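Local coordinates for polycyclic ketone monooxygenase (Myceliophthora thermophila, PDB 5MQ6), which uses FAD and NADPH to insert a single oxygen atom beside the carbonyl of ketones, bulky polycyclic ones especially, giving esters or lactones, at residues G486-R491 / L527-L532; I556-D561 / G644-F649; L336-Y339 / A343-E346; C520-P525 / E574-W579. All coordinates share one frame; numbering follows the deposited sequence.

Interaction 1 of 4, residues G486-R491 / L527-L532; sequences GSPAVR and LFFTPL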
# COMPACT_ATOMS: atom_id res chain seq x y z
N GLY A 486 6.81 -11.49 2.04
CA GLY A 486 5.39 -11.59 1.66
C GLY A 486 4.49 -12.43 2.55
O GLY A 486 3.39 -12.68 2.17
N SER A 487 4.92 -12.87 3.72
CA SER A 487 4.10 -13.72 4.57
C SER A 487 2.82 -12.98 4.89
O SER A 487 2.88 -11.85 5.37
CB SER A 487 4.81 -13.97 5.90
OG SER A 487 4.02 -14.67 6.78
N PRO A 488 1.63 -13.60 4.60
CA PRO A 488 0.47 -12.84 5.05
C PRO A 488 0.43 -12.63 6.58
O PRO A 488 -0.16 -11.68 7.03
CB PRO A 488 -0.70 -13.66 4.52
CG PRO A 488 -0.14 -14.37 3.29
CD PRO A 488 1.22 -14.75 3.81
N ALA A 489 1.08 -13.47 7.36
CA ALA A 489 1.09 -13.36 8.81
C ALA A 489 1.94 -12.15 9.24
O ALA A 489 1.49 -11.26 10.04
CB ALA A 489 1.68 -14.62 9.40
N VAL A 490 3.16 -12.11 8.72
CA VAL A 490 4.04 -11.00 9.08
C VAL A 490 3.44 -9.71 8.62
O VAL A 490 3.42 -8.75 9.36
CB VAL A 490 5.46 -11.09 8.49
CG1 VAL A 490 6.32 -9.89 8.90
CG2 VAL A 490 6.14 -12.36 9.02
N ARG A 491 2.97 -9.66 7.40
CA ARG A 491 2.43 -8.42 6.93
C ARG A 491 1.23 -7.90 7.72
O ARG A 491 1.01 -6.73 7.82
CB ARG A 491 2.04 -8.59 5.52
CG ARG A 491 1.39 -7.33 4.99
CD ARG A 491 1.18 -7.42 3.49
NE ARG A 491 0.30 -8.55 3.09
CZ ARG A 491 0.71 -9.73 2.64
NH1 ARG A 491 2.03 -10.00 2.54
NH2 ARG A 491 -0.22 -10.65 2.26
N LEU A 527 -9.52 -19.72 5.20
CA LEU A 527 -8.78 -18.44 5.37
C LEU A 527 -8.46 -17.98 4.00
O LEU A 527 -7.96 -18.76 3.18
CB LEU A 527 -7.45 -18.68 6.08
CG LEU A 527 -6.49 -17.49 6.19
CD1 LEU A 527 -7.06 -16.34 7.05
CD2 LEU A 527 -5.12 -17.95 6.69
N PHE A 528 -8.71 -16.70 3.76
CA PHE A 528 -8.34 -16.05 2.53
C PHE A 528 -7.73 -14.71 2.77
O PHE A 528 -8.01 -14.10 3.77
CB PHE A 528 -9.60 -15.92 1.61
CG PHE A 528 -10.16 -17.24 1.16
CD1 PHE A 528 -9.68 -17.88 -0.02
CD2 PHE A 528 -11.17 -17.83 1.86
CE1 PHE A 528 -10.24 -19.08 -0.41
CE2 PHE A 528 -11.71 -19.08 1.47
CZ PHE A 528 -11.29 -19.65 0.32
N PHE A 529 -6.93 -14.23 1.82
CA PHE A 529 -6.23 -12.98 1.98
C PHE A 529 -6.12 -12.32 0.65
O PHE A 529 -6.03 -12.98 -0.36
CB PHE A 529 -4.87 -13.15 2.69
CG PHE A 529 -4.13 -14.45 2.36
CD1 PHE A 529 -3.28 -14.53 1.27
CD2 PHE A 529 -4.24 -15.62 3.15
CE1 PHE A 529 -2.56 -15.70 0.96
CE2 PHE A 529 -3.54 -16.80 2.80
CZ PHE A 529 -2.72 -16.85 1.70
N THR A 530 -6.10 -10.99 0.68
CA THR A 530 -6.03 -10.22 -0.57
C THR A 530 -4.71 -10.56 -1.21
O THR A 530 -3.75 -10.74 -0.55
CB THR A 530 -6.22 -8.71 -0.35
OG1 THR A 530 -5.42 -8.26 0.73
CG2 THR A 530 -7.57 -8.40 0.16
N PRO A 531 -4.69 -10.75 -2.50
CA PRO A 531 -3.47 -11.31 -3.05
C PRO A 531 -2.29 -10.31 -3.08
O PRO A 531 -2.43 -9.26 -3.67
CB PRO A 531 -3.89 -11.72 -4.46
CG PRO A 531 -5.06 -10.83 -4.81
CD PRO A 531 -5.70 -10.43 -3.53
N LEU A 532 -1.14 -10.70 -2.55
CA LEU A 532 0.06 -9.96 -2.70
C LEU A 532 1.11 -10.92 -3.35
O LEU A 532 1.19 -10.98 -4.47
CB LEU A 532 0.49 -9.34 -1.32
CG LEU A 532 1.71 -8.39 -1.52
CD1 LEU A 532 1.16 -7.12 -2.14
CD2 LEU A 532 2.59 -8.07 -0.28
O HOH W 1 -2.90 -10.44 2.15
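The ring of Phe529 carries Pro488 on one face, and the guanidinium of Arg491 carries Leu532 on one of its own. Pro488 CG sits 3.7 Å from the centroid of the Phe529 ring and 15° off its normal, displaced toward the rim so that CE1 is the nearest ring atom, a CH-pi contact. On the guanidinium, Leu532 CB lies 3.8 Å above the plane, while the methyl CD2 comes within 3.5 Å of NH1. At its edge lie Gly486 and a water: Arg491 NH1 donates to Gly486 O at 3.0 Å, nearly in the guanidinium plane but above that of the carbonyl, and NH2 gives to the water, 2.7 Å away, which donates to Thr530 O. A bend at chi3 (60°) turns the otherwise extended arginine back toward Gly486, so its flat end bridges both segments without a hydrogen bond between them. Pro488 and Arg491 belong to the short helix 488-492, begun by Ser487 as N-cap and running into the FAD-binding Thr492. Helix 504-511 packs on Pro488 through Trp508, and strand 527-529 pairs in parallel with strand 218-221, in the mixed sheet whose strand 78-84 leads into a probable Rossmann-type glycine turn at the FAD.

Interaction 2 of 4, residues I556-D561 / G644-F649; sequences IKTAED and GSLKGF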
# COMPACT_ATOMS: atom_id res chain seq x y z
N ILE A 556 -15.81 -18.68 -2.55
CA ILE A 556 -16.60 -19.04 -1.38
C ILE A 556 -18.10 -19.30 -1.76
O ILE A 556 -18.75 -20.25 -1.25
CB ILE A 556 -16.51 -17.91 -0.30
CG1 ILE A 556 -15.08 -17.94 0.32
CG2 ILE A 556 -17.61 -18.08 0.78
CD1 ILE A 556 -14.80 -16.67 1.15
N LYS A 557 -18.65 -18.41 -2.58
CA LYS A 557 -20.02 -18.60 -3.10
C LYS A 557 -20.23 -19.96 -3.76
O LYS A 557 -21.22 -20.71 -3.45
CB LYS A 557 -20.41 -17.45 -4.00
CG LYS A 557 -21.87 -17.49 -4.42
CD LYS A 557 -22.05 -16.41 -5.47
CE LYS A 557 -23.50 -16.12 -5.70
NZ LYS A 557 -24.13 -17.39 -6.10
N THR A 558 -19.28 -20.32 -4.60
CA THR A 558 -19.29 -21.59 -5.26
C THR A 558 -19.28 -22.74 -4.29
O THR A 558 -20.05 -23.64 -4.40
CB THR A 558 -18.11 -21.75 -6.23
OG1 THR A 558 -18.18 -20.68 -7.17
CG2 THR A 558 -18.15 -23.04 -7.03
N ALA A 559 -18.35 -22.71 -3.37
CA ALA A 559 -18.18 -23.77 -2.39
C ALA A 559 -19.43 -23.87 -1.54
O ALA A 559 -19.96 -25.00 -1.37
CB ALA A 559 -16.92 -23.52 -1.51
N GLU A 560 -19.96 -22.73 -1.06
CA GLU A 560 -21.17 -22.72 -0.21
C GLU A 560 -22.33 -23.34 -1.02
O GLU A 560 -23.10 -24.11 -0.50
CB GLU A 560 -21.56 -21.28 0.25
CG GLU A 560 -20.58 -20.70 1.28
CD GLU A 560 -20.73 -21.40 2.66
OE1 GLU A 560 -21.85 -21.48 3.22
OE2 GLU A 560 -19.74 -21.93 3.18
N ASP A 561 -22.46 -22.96 -2.29
CA ASP A 561 -23.54 -23.45 -3.10
C ASP A 561 -23.37 -24.98 -3.33
O ASP A 561 -24.32 -25.73 -3.25
CB ASP A 561 -23.61 -22.80 -4.43
CG ASP A 561 -24.19 -21.39 -4.41
OD1 ASP A 561 -24.89 -20.95 -3.46
OD2 ASP A 561 -23.97 -20.69 -5.43
N GLY A 644 -17.39 -23.85 -11.87
CA GLY A 644 -17.68 -24.24 -10.50
C GLY A 644 -16.84 -25.39 -9.99
O GLY A 644 -17.08 -25.83 -8.82
N SER A 645 -15.86 -25.89 -10.80
CA SER A 645 -15.07 -27.06 -10.36
C SER A 645 -14.12 -26.75 -9.20
O SER A 645 -13.73 -27.63 -8.45
CB SER A 645 -14.31 -27.70 -11.52
OG SER A 645 -13.42 -26.78 -12.14
N LEU A 646 -13.66 -25.50 -9.08
CA LEU A 646 -12.73 -25.13 -8.05
C LEU A 646 -11.53 -26.05 -7.99
O LEU A 646 -11.16 -26.62 -6.96
CB LEU A 646 -13.44 -25.02 -6.73
CG LEU A 646 -14.46 -23.92 -6.52
CD1 LEU A 646 -14.96 -24.00 -5.05
CD2 LEU A 646 -14.03 -22.48 -6.80
N LYS A 647 -10.91 -26.19 -9.13
CA LYS A 647 -9.88 -27.19 -9.31
C LYS A 647 -8.76 -26.93 -8.34
O LYS A 647 -8.36 -25.79 -8.20
CB LYS A 647 -9.33 -27.12 -10.75
CG LYS A 647 -8.22 -28.15 -10.94
CD LYS A 647 -7.71 -28.28 -12.40
CE LYS A 647 -6.56 -29.29 -12.52
NZ LYS A 647 -5.64 -28.94 -13.65
N GLY A 648 -8.25 -27.98 -7.70
CA GLY A 648 -7.27 -27.77 -6.67
C GLY A 648 -7.78 -27.44 -5.24
O GLY A 648 -7.00 -27.41 -4.30
N PHE A 649 -9.10 -27.25 -5.04
CA PHE A 649 -9.62 -27.14 -3.67
C PHE A 649 -10.25 -28.44 -3.18
O PHE A 649 -10.97 -29.12 -3.89
CB PHE A 649 -10.68 -26.05 -3.55
CG PHE A 649 -10.16 -24.66 -3.55
CD1 PHE A 649 -9.74 -24.06 -2.36
CD2 PHE A 649 -10.10 -23.94 -4.70
CE1 PHE A 649 -9.25 -22.73 -2.37
CE2 PHE A 649 -9.60 -22.61 -4.73
CZ PHE A 649 -9.18 -22.01 -3.53
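Thr558, on helix 541-562, lays its methyl against Gly644 and Leu646, where a connection between helix 630-641 and strand 649-653 enters a type II beta turn, Leu646 to Phe649. Thr558 CG2 touches Gly644 O at 3.5 Å and Leu646 CG at 3.8 Å. The leucine reaches further round the helix, its CD1 coming to 4.1 Å from Ala559 CB. No hydrogen bond joins the two segments; methyl on carbonyl and methyl on leucine meet in van der Waals packing. Replacing Leu646 with an alanine would probably leave a gap beside the Thr558 methyl and deprive Ala559 of its neighbour across the contact. Thr558 OG1 stands beside the backbone N (chi1 -57°), where it bonds to Gln554 O, and this puts CG2 anti to that N and facing Gly644 and Leu646. In the next shell, Ile651 of strand 649-653 packs on both Ala559 and Leu646, and Arg562, the next residue of the same helix, donates through NH1 to Gly644 O. Leu646 itself takes left-handed backbone angles (51°/53°) as the chain swings into the turn, which is closed by Phe649 N donating to Leu646 O at 2.9 Å.

Interaction 3 of 4, residues L336-Y339 / A343-E346; sequences LDSY and AAEE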
# COMPACT_ATOMS: atom_id res chain seq x y z
N LEU A 336 -6.57 2.52 -17.81
CA LEU A 336 -5.45 3.10 -17.12
C LEU A 336 -4.28 2.08 -17.00
O LEU A 336 -3.14 2.37 -17.30
CB LEU A 336 -5.87 3.57 -15.72
CG LEU A 336 -4.75 4.07 -14.84
CD1 LEU A 336 -4.05 5.30 -15.49
CD2 LEU A 336 -5.39 4.51 -13.54
N ASP A 337 -4.59 0.90 -16.50
CA ASP A 337 -3.53 -0.03 -16.26
C ASP A 337 -2.87 -0.51 -17.57
O ASP A 337 -1.74 -1.01 -17.49
CB ASP A 337 -4.07 -1.26 -15.53
CG ASP A 337 -3.00 -1.95 -14.71
OD1 ASP A 337 -2.33 -1.24 -13.87
OD2 ASP A 337 -2.87 -3.22 -14.87
N SER A 338 -3.55 -0.42 -18.73
CA SER A 338 -2.94 -0.82 -19.99
C SER A 338 -1.73 0.00 -20.31
O SER A 338 -0.83 -0.52 -20.97
CB SER A 338 -3.92 -0.79 -21.15
OG SER A 338 -4.33 0.60 -21.52
N TYR A 339 -1.65 1.24 -19.79
CA TYR A 339 -0.48 2.09 -20.06
C TYR A 339 0.69 1.70 -19.17
O TYR A 339 1.83 1.78 -19.56
CB TYR A 339 -0.87 3.59 -19.84
CG TYR A 339 -1.78 4.06 -20.94
CD1 TYR A 339 -1.27 4.50 -22.20
CD2 TYR A 339 -3.14 3.94 -20.81
CE1 TYR A 339 -2.15 4.85 -23.26
CE2 TYR A 339 -4.00 4.29 -21.83
CZ TYR A 339 -3.53 4.74 -23.06
OH TYR A 339 -4.50 5.04 -24.01
N ALA A 343 0.84 -2.01 -22.52
CA ALA A 343 -0.12 -2.76 -23.30
C ALA A 343 -1.15 -1.92 -24.00
O ALA A 343 -2.10 -2.48 -24.49
CB ALA A 343 -0.80 -3.75 -22.41
N ALA A 344 -0.99 -0.61 -24.10
CA ALA A 344 -2.03 0.20 -24.68
C ALA A 344 -2.05 -0.08 -26.19
O ALA A 344 -1.01 0.02 -26.83
CB ALA A 344 -1.81 1.69 -24.39
N GLU A 345 -3.21 -0.49 -26.71
CA GLU A 345 -3.35 -0.71 -28.17
C GLU A 345 -3.45 0.59 -29.02
O GLU A 345 -3.84 1.65 -28.50
CB GLU A 345 -4.51 -1.64 -28.43
CG GLU A 345 -4.08 -3.11 -28.41
CD GLU A 345 -5.07 -4.03 -27.72
OE1 GLU A 345 -4.64 -5.14 -27.32
OE2 GLU A 345 -6.26 -3.64 -27.56
N GLU A 346 -3.18 0.45 -30.32
CA GLU A 346 -2.62 1.54 -31.18
C GLU A 346 -3.31 2.90 -31.17
O GLU A 346 -2.66 3.99 -30.99
CB GLU A 346 -2.45 1.10 -32.67
CG GLU A 346 -1.18 1.69 -33.30
CD GLU A 346 -0.91 3.19 -32.97
OE1 GLU A 346 -1.64 4.05 -33.53
OE2 GLU A 346 -0.01 3.53 -32.13
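Ser338 O accepts from Ala343 N at 2.7 Å, a bond five residues long that turns the chain back. The amide approaches nearly head-on, with a C=O...N angle of 170°. Ala344 N lies close to the same oxygen but is poorly directed and makes no hydrogen bond to it. Ala343 and Ala344 then carry the chain out in a non-helical course.

Among the side chains, Ala344 and Ser338 share most of the contact. The Ala344 methyl lies over one face of the Tyr339 ring, with CB 3.7 Å from the centroid and shifted toward the rim, so that CE1 is the nearest ring atom at 3.4 Å. The CB of Tyr339 points away from the returning segment, but with CG anti to the carbonyl carbon, beside the backbone N (chi1 -71°), the ring comes back over the methyl in a CH-pi contact. Ser338 lies alongside: its OG passes 4.0 Å from Ala344 CB, a van der Waals contact; the hydroxyl's hydrogen bonds go to Asn335 O and Gln348 NE2. Gln348 NE2 also bonds to Tyr339 OH, so one amide bridges the two hydroxyls while its OE1 takes the N-H of Glu345.

Away from the cofactor-binding residues, the arrangement is a pi-turn, with its i+5 to i hydrogen bond, where the chain leaves helix 328-340, its apolar side completed by an alanine on a tyrosine face.

Interaction 4 of 4, residues C520-P525 / E574-W579; sequences CSNGFP and EAEEAW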
# COMPACT_ATOMS: atom_id res chain seq x y z
N CYS A 520 -4.93 -17.99 -0.81
CA CYS A 520 -5.10 -19.03 0.27
C CYS A 520 -3.89 -19.96 0.26
O CYS A 520 -3.11 -19.97 -0.71
CB CYS A 520 -6.39 -19.80 0.03
SG CYS A 520 -6.34 -20.70 -1.54
N SER A 521 -3.76 -20.78 1.31
CA SER A 521 -2.63 -21.70 1.53
C SER A 521 -3.13 -23.02 2.22
O SER A 521 -4.05 -23.04 3.12
CB SER A 521 -1.59 -21.07 2.42
OG SER A 521 -0.29 -21.63 2.21
N ASN A 522 -2.48 -24.10 1.80
CA ASN A 522 -2.76 -25.42 2.33
C ASN A 522 -2.42 -25.52 3.78
O ASN A 522 -1.34 -25.07 4.22
CB ASN A 522 -2.02 -26.51 1.54
CG ASN A 522 -2.28 -27.87 2.12
OD1 ASN A 522 -1.44 -28.31 2.82
ND2 ASN A 522 -3.51 -28.45 1.96
N GLY A 523 -3.32 -26.14 4.52
CA GLY A 523 -3.24 -26.20 6.03
C GLY A 523 -4.05 -25.16 6.76
O GLY A 523 -4.08 -25.18 7.96
N PHE A 524 -4.72 -24.27 6.02
CA PHE A 524 -5.35 -23.02 6.49
C PHE A 524 -6.67 -22.88 5.86
O PHE A 524 -6.91 -21.92 5.14
CB PHE A 524 -4.43 -21.78 6.30
CG PHE A 524 -3.05 -21.97 6.93
CD1 PHE A 524 -2.06 -22.64 6.23
CD2 PHE A 524 -2.81 -21.60 8.22
CE1 PHE A 524 -0.83 -22.89 6.77
CE2 PHE A 524 -1.58 -21.84 8.81
CZ PHE A 524 -0.58 -22.50 8.08
N PRO A 525 -7.57 -23.89 6.12
CA PRO A 525 -8.91 -23.94 5.53
C PRO A 525 -9.72 -22.74 5.94
O PRO A 525 -9.54 -22.24 7.04
CB PRO A 525 -9.52 -25.25 6.11
CG PRO A 525 -8.82 -25.43 7.40
CD PRO A 525 -7.47 -24.84 7.25
N GLU A 574 -0.75 -29.91 -3.52
CA GLU A 574 -0.49 -30.11 -4.96
C GLU A 574 -0.79 -28.91 -5.75
O GLU A 574 -0.02 -28.60 -6.62
CB GLU A 574 -1.39 -31.19 -5.60
CG GLU A 574 -0.72 -32.50 -5.59
CD GLU A 574 -1.69 -33.59 -5.35
OE1 GLU A 574 -2.67 -33.65 -6.13
OE2 GLU A 574 -1.47 -34.34 -4.36
N ALA A 575 -1.96 -28.33 -5.52
CA ALA A 575 -2.44 -27.18 -6.33
C ALA A 575 -1.60 -25.94 -5.99
O ALA A 575 -1.14 -25.23 -6.90
CB ALA A 575 -3.90 -26.93 -6.12
N GLU A 576 -1.30 -25.70 -4.72
CA GLU A 576 -0.46 -24.56 -4.35
C GLU A 576 0.99 -24.69 -4.84
O GLU A 576 1.71 -23.69 -5.14
CB GLU A 576 -0.56 -24.30 -2.87
CG GLU A 576 0.35 -25.12 -1.98
CD GLU A 576 0.23 -24.75 -0.51
OE1 GLU A 576 -0.60 -23.87 -0.15
OE2 GLU A 576 0.97 -25.39 0.32
N GLU A 577 1.44 -25.93 -4.90
CA GLU A 577 2.78 -26.18 -5.35
C GLU A 577 2.91 -26.02 -6.88
O GLU A 577 3.86 -25.44 -7.36
CB GLU A 577 3.23 -27.55 -4.86
CG GLU A 577 4.71 -27.67 -4.83
CD GLU A 577 5.37 -26.89 -3.74
OE1 GLU A 577 4.73 -26.31 -2.84
OE2 GLU A 577 6.58 -26.87 -3.80
N ALA A 578 1.92 -26.46 -7.64
CA ALA A 578 1.88 -26.17 -9.03
C ALA A 578 1.89 -24.64 -9.30
O ALA A 578 2.57 -24.16 -10.19
CB ALA A 578 0.64 -26.83 -9.63
N TRP A 579 1.13 -23.90 -8.49
CA TRP A 579 0.93 -22.48 -8.73
C TRP A 579 2.29 -21.81 -8.43
O TRP A 579 2.77 -20.94 -9.20
CB TRP A 579 -0.23 -21.97 -7.82
CG TRP A 579 -0.41 -20.48 -8.00
CD1 TRP A 579 -0.06 -19.53 -7.18
CD2 TRP A 579 -0.92 -19.87 -9.17
NE1 TRP A 579 -0.33 -18.29 -7.75
CE2 TRP A 579 -0.85 -18.49 -8.99
CE3 TRP A 579 -1.43 -20.36 -10.37
CZ2 TRP A 579 -1.25 -17.61 -9.93
CZ3 TRP A 579 -1.83 -19.47 -11.33
CH2 TRP A 579 -1.78 -18.12 -11.09
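Ser521 and Asn522 open a type II beta turn, Ser521 to Phe524, that faces one side of helix 573-585, the CA atoms of Ser521 and Glu576 lying 6.9 Å apart. Gly523 takes the positive-phi position of this turn, and the closing bond from Phe524 N to Ser521 O is weak.

A single side chain crosses from the helix. Glu576 CG stands between its own N and carbonyl carbon (chi1 84°), and from there the chain runs extended to bring OE1 onto the turn. Asn522 N donates to Glu576 OE1 at 2.7 Å, almost straight at 177°, though it comes from above the carboxylate plane, 38° out of it. The same carboxylate lies against Asn522 CB, with OE2 3.4 Å away. Ser521 OG passes 3.3 Å from OE1, but its bonds are to Ala514 O and Lys507 NZ. The Asn522 amide leads away from the helix, and its ND2 bonds to Val571 O.

Lys507 of helix 504-511 provides the charge: its NZ forms a salt bridge with Glu576 OE2 and also bonds to Asn522 O. A glutamine in place of Glu576 would probably leave Lys507 without its anionic mate.

The buried carboxylate thus has a backbone N-H on one oxygen and an ammonium on the other, a setting likely to keep it ionised; it joins helix 573-585 to the turn by a directed bond and, through Lys507, probably ties it to helix 504-511 by charge.

From the N terminus, interaction 3 comes first and closes a very short loop, turning the chain after helix 328-340 back against it; it touches none of the others. The remaining three interlock. Interaction 1 joins helix 488-492 to strand 527-529, and interaction 4 crosses it, opening at 520-525 inside that loop and closing on helix 573-585. Interaction 2 crosses interaction 4 in turn, running from helix 541-562 to the connection before strand 649-653, but follows interaction 1 in series. Packing joins them: Phe529 lies on Cys520, Phe528 on Ile556 and Phe649, and Ala575 on Gly648, tying the C-terminal helices and strand to the sheet containing strand 527-529.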